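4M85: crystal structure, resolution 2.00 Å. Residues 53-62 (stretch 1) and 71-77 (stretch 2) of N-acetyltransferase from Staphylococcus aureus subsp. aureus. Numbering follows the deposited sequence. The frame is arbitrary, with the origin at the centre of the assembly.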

# COMPACT_ATOMS: atom_id res chain seq x y z
N TYR A 53 11.02 1.56 -4.41
CA TYR A 53 9.82 2.31 -4.62
C TYR A 53 8.97 2.15 -3.34
O TYR A 53 9.32 1.36 -2.46
N ARG A 54 7.93 2.95 -3.21
CA ARG A 54 6.92 2.78 -2.13
C ARG A 54 6.58 1.30 -1.87
O ARG A 54 6.59 0.82 -0.71
N THR A 55 6.30 0.59 -2.96
CA THR A 55 5.91 -0.82 -2.90
C THR A 55 7.08 -1.82 -2.88
O THR A 55 6.87 -2.99 -3.18
N PHE A 56 8.29 -1.39 -2.52
CA PHE A 56 9.38 -2.36 -2.36
C PHE A 56 8.93 -3.51 -1.46
O PHE A 56 8.22 -3.28 -0.49
N TYR A 57 9.37 -4.72 -1.78
CA TYR A 57 9.00 -5.90 -0.98
C TYR A 57 9.50 -5.80 0.45
O TYR A 57 8.94 -6.43 1.36
N GLN A 58 10.54 -4.97 0.67
CA GLN A 58 11.06 -4.72 2.00
C GLN A 58 10.12 -3.85 2.81
O GLN A 58 10.36 -3.65 3.97
N HIS A 59 9.08 -3.28 2.19
CA HIS A 59 8.13 -2.47 2.92
C HIS A 59 6.84 -3.23 3.16
O HIS A 59 5.87 -2.64 3.62
N ILE A 60 6.82 -4.53 2.83
CA ILE A 60 5.56 -5.27 2.75
C ILE A 60 5.57 -6.52 3.63
O ILE A 60 6.53 -7.30 3.59
N LEU A 61 4.49 -6.68 4.41
CA LEU A 61 4.14 -7.96 5.04
C LEU A 61 2.96 -8.58 4.28
O LEU A 61 2.03 -7.89 3.89
N VAL A 62 3.02 -9.89 4.08
CA VAL A 62 1.95 -10.60 3.40
C VAL A 62 1.32 -11.59 4.36
O VAL A 62 1.99 -12.08 5.29
N GLY A 71 -3.32 -11.40 1.05
CA GLY A 71 -3.38 -9.98 1.32
C GLY A 71 -2.02 -9.43 1.66
O GLY A 71 -1.08 -10.18 1.90
N CYS A 72 -1.94 -8.10 1.75
CA CYS A 72 -0.69 -7.45 2.12
C CYS A 72 -0.89 -6.10 2.75
O CYS A 72 -1.95 -5.50 2.62
N ILE A 73 0.15 -5.67 3.48
CA ILE A 73 0.19 -4.37 4.12
C ILE A 73 1.52 -3.67 3.79
O ILE A 73 2.56 -4.29 3.87
N ILE A 74 1.46 -2.39 3.40
CA ILE A 74 2.64 -1.68 2.83
C ILE A 74 2.88 -0.44 3.68
O ILE A 74 1.98 0.36 3.83
N SER A 75 4.09 -0.31 4.22
CA SER A 75 4.44 0.78 5.12
C SER A 75 5.93 1.12 5.04
O SER A 75 6.73 0.26 4.72
N TYR A 76 6.26 2.37 5.34
CA TYR A 76 7.64 2.91 5.23
C TYR A 76 7.67 4.30 5.90
O TYR A 76 6.60 4.90 6.14
N SER A 77 8.87 4.83 6.18
CA SER A 77 8.94 6.12 6.89
C SER A 77 8.37 7.24 6.07
O SER A 77 8.64 7.35 4.87

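Stretch 1 meets stretch 2 in two ways: a turn and the 3-10 segment after it lay polar and aromatic side chains against Tyr76 and Ile74, and a short strand, 60-62, pairs antiparallel with strand 71-77 at 163° between their directions. Together the contacts bury 537 Å², both sides summed.

Tyr53 opens a type I turn that closes at Phe56; its side chain stays out of reach of stretch 2. The CA-to-CB bond of Arg54 points sideways to stretch 2, yet its extended chain (chi1 m, chi2 and chi3 t) carries the guanidinium to Tyr76, where NH1 donates to Tyr76 OH at 3.0 Å. The hydroxyl lies near the guanidinium plane, as an in-plane N-H donor requires, although the 140° angle is not linear. Thr55 (chi1 p) adds a looser apolar contact, its CG2 lying 4.0 Å from Ile74 CD1. Phe56, Tyr57 and Gln58 make no contact with stretch 2.

His59, whose CA-to-CB bond points toward stretch 2, links the 3-10 segment to the strand. With chi1 m, its ND1 donates to Arg54 O at 2.9 Å and 164°, fixing the ring against the turn. One ring face then receives Tyr76 CB, 3.8 Å from the ring centroid and only 11° off the normal, a CH-pi contact. The CA-to-CB bond of Tyr76 (chi1 p) also points toward stretch 1; the two aromatic rings are oblique, with centroids 5.3 Å apart and planes at 48°. The backbone joins in, Ser75 N donating to His59 O at 3.0 Å. One water donates to His59 O (2.9 Å) and to Ile73 O (3.1 Å), and hydrogen-bonds Ser75 OG at 2.7 Å. It thus ties the serine, whose CA-to-CB bond points away from stretch 1, to the backbones of both stretches.

From Ile60 onward, side chains alternate between the sheet faces. Ile60 and Ile74, a non-hydrogen-bonded pair with CA atoms 4.6 Å apart, share one face and the same rotamer, m then t; Ile60 CG1 meets Ile74 CG1 at 3.8 Å. Ile60 CG2 also lies 3.8 Å from Cys72 CB, so this side chain touches both Ile74 and Cys72.

Leu61 (m, t) turns to the other face with Ile73 (t, t), its CB packing 3.7 Å from Ile73 CG2, while the end of the Ile73 side chain leads away. Along the backbone, Leu61 N donates to Ile73 O at 3.1 Å and Ile73 N to Leu61 O at 2.9 Å, the reciprocal bonds of a hydrogen-bonded pair.

Val62 (m) returns to the face of Ile60, and its CG1 approaches Cys72 CB (chi1 p) at 4.1 Å, extending the apolar row.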

# COMPACT_ATOMS: atom_id res chain seq x y z
CB TYR A 53 9.08 1.83 -5.90
CG TYR A 53 7.85 2.63 -6.16
CD1 TYR A 53 7.94 3.98 -6.36
CD2 TYR A 53 6.59 2.05 -6.16
CE1 TYR A 53 6.81 4.75 -6.54
CE2 TYR A 53 5.45 2.81 -6.36
CZ TYR A 53 5.57 4.17 -6.54
OH TYR A 53 4.46 4.97 -6.70
CB ARG A 54 5.64 3.50 -2.53
CG ARG A 54 5.65 5.01 -2.39
CD ARG A 54 4.42 5.57 -3.07
NE ARG A 54 4.43 7.02 -3.22
CZ ARG A 54 3.92 7.90 -2.34
NH1 ARG A 54 3.35 7.49 -1.21
NH2 ARG A 54 3.96 9.19 -2.63
CB THR A 55 4.92 -1.16 -4.04
OG1 THR A 55 5.51 -0.84 -5.28
CG2 THR A 55 3.66 -0.35 -3.92
CB PHE A 56 10.65 -1.76 -1.75
CG PHE A 56 11.92 -2.45 -2.17
CD1 PHE A 56 12.98 -2.65 -1.28
CD2 PHE A 56 12.11 -2.86 -3.51
CE1 PHE A 56 14.18 -3.26 -1.70
CE2 PHE A 56 13.28 -3.47 -3.92
CZ PHE A 56 14.32 -3.68 -3.02
CB TYR A 57 9.48 -7.23 -1.63
CG TYR A 57 10.96 -7.49 -1.54
CD1 TYR A 57 11.82 -7.04 -2.52
CD2 TYR A 57 11.50 -8.20 -0.47
CE1 TYR A 57 13.17 -7.26 -2.45
CE2 TYR A 57 12.86 -8.43 -0.38
CZ TYR A 57 13.70 -7.95 -1.37
OH TYR A 57 15.05 -8.15 -1.30
CB GLN A 58 12.42 -4.00 1.94
CG GLN A 58 13.54 -4.81 1.34
CD GLN A 58 14.88 -4.11 1.47
OE1 GLN A 58 15.00 -2.91 1.18
NE2 GLN A 58 15.90 -4.85 1.89
CB HIS A 59 7.78 -1.19 2.13
CG HIS A 59 8.94 -0.29 1.89
ND1 HIS A 59 8.92 0.71 0.94
CD2 HIS A 59 10.18 -0.27 2.44
CE1 HIS A 59 10.07 1.34 0.96
NE2 HIS A 59 10.86 0.76 1.83
CB ILE A 60 5.23 -5.65 1.29
CG1 ILE A 60 5.16 -4.37 0.43
CG2 ILE A 60 3.92 -6.46 1.23
CD1 ILE A 60 4.86 -4.58 -1.05
CB LEU A 61 3.76 -7.83 6.52
CG LEU A 61 4.74 -7.15 7.47
CD1 LEU A 61 4.09 -7.12 8.83
CD2 LEU A 61 6.07 -7.88 7.54
CB VAL A 62 2.43 -11.33 2.12
CG1 VAL A 62 3.06 -10.34 1.15
CG2 VAL A 62 3.43 -12.42 2.43
CB CYS A 72 0.26 -7.31 0.95
SG CYS A 72 -0.23 -6.05 -0.23
CB ILE A 73 -0.05 -4.45 5.64
CG1 ILE A 73 -0.16 -3.05 6.23
CG2 ILE A 73 1.05 -5.25 6.36
CD1 ILE A 73 -0.91 -2.97 7.54
CB ILE A 74 2.41 -1.24 1.36
CG1 ILE A 74 1.89 -2.41 0.54
CG2 ILE A 74 3.69 -0.66 0.74
CD1 ILE A 74 1.62 -2.11 -0.93
CB SER A 75 4.09 0.40 6.54
OG SER A 75 4.90 -0.66 7.01
CB TYR A 76 8.06 3.01 3.76
CG TYR A 76 6.98 3.56 2.88
CD1 TYR A 76 6.20 2.73 2.09
CD2 TYR A 76 6.70 4.92 2.86
CE1 TYR A 76 5.17 3.23 1.32
CE2 TYR A 76 5.68 5.42 2.08
CZ TYR A 76 4.91 4.57 1.32
OH TYR A 76 3.89 5.10 0.54
CB SER A 77 10.39 6.49 7.31
OG SER A 77 11.26 6.39 6.21
O HOH W 1 4.41 -3.19 6.06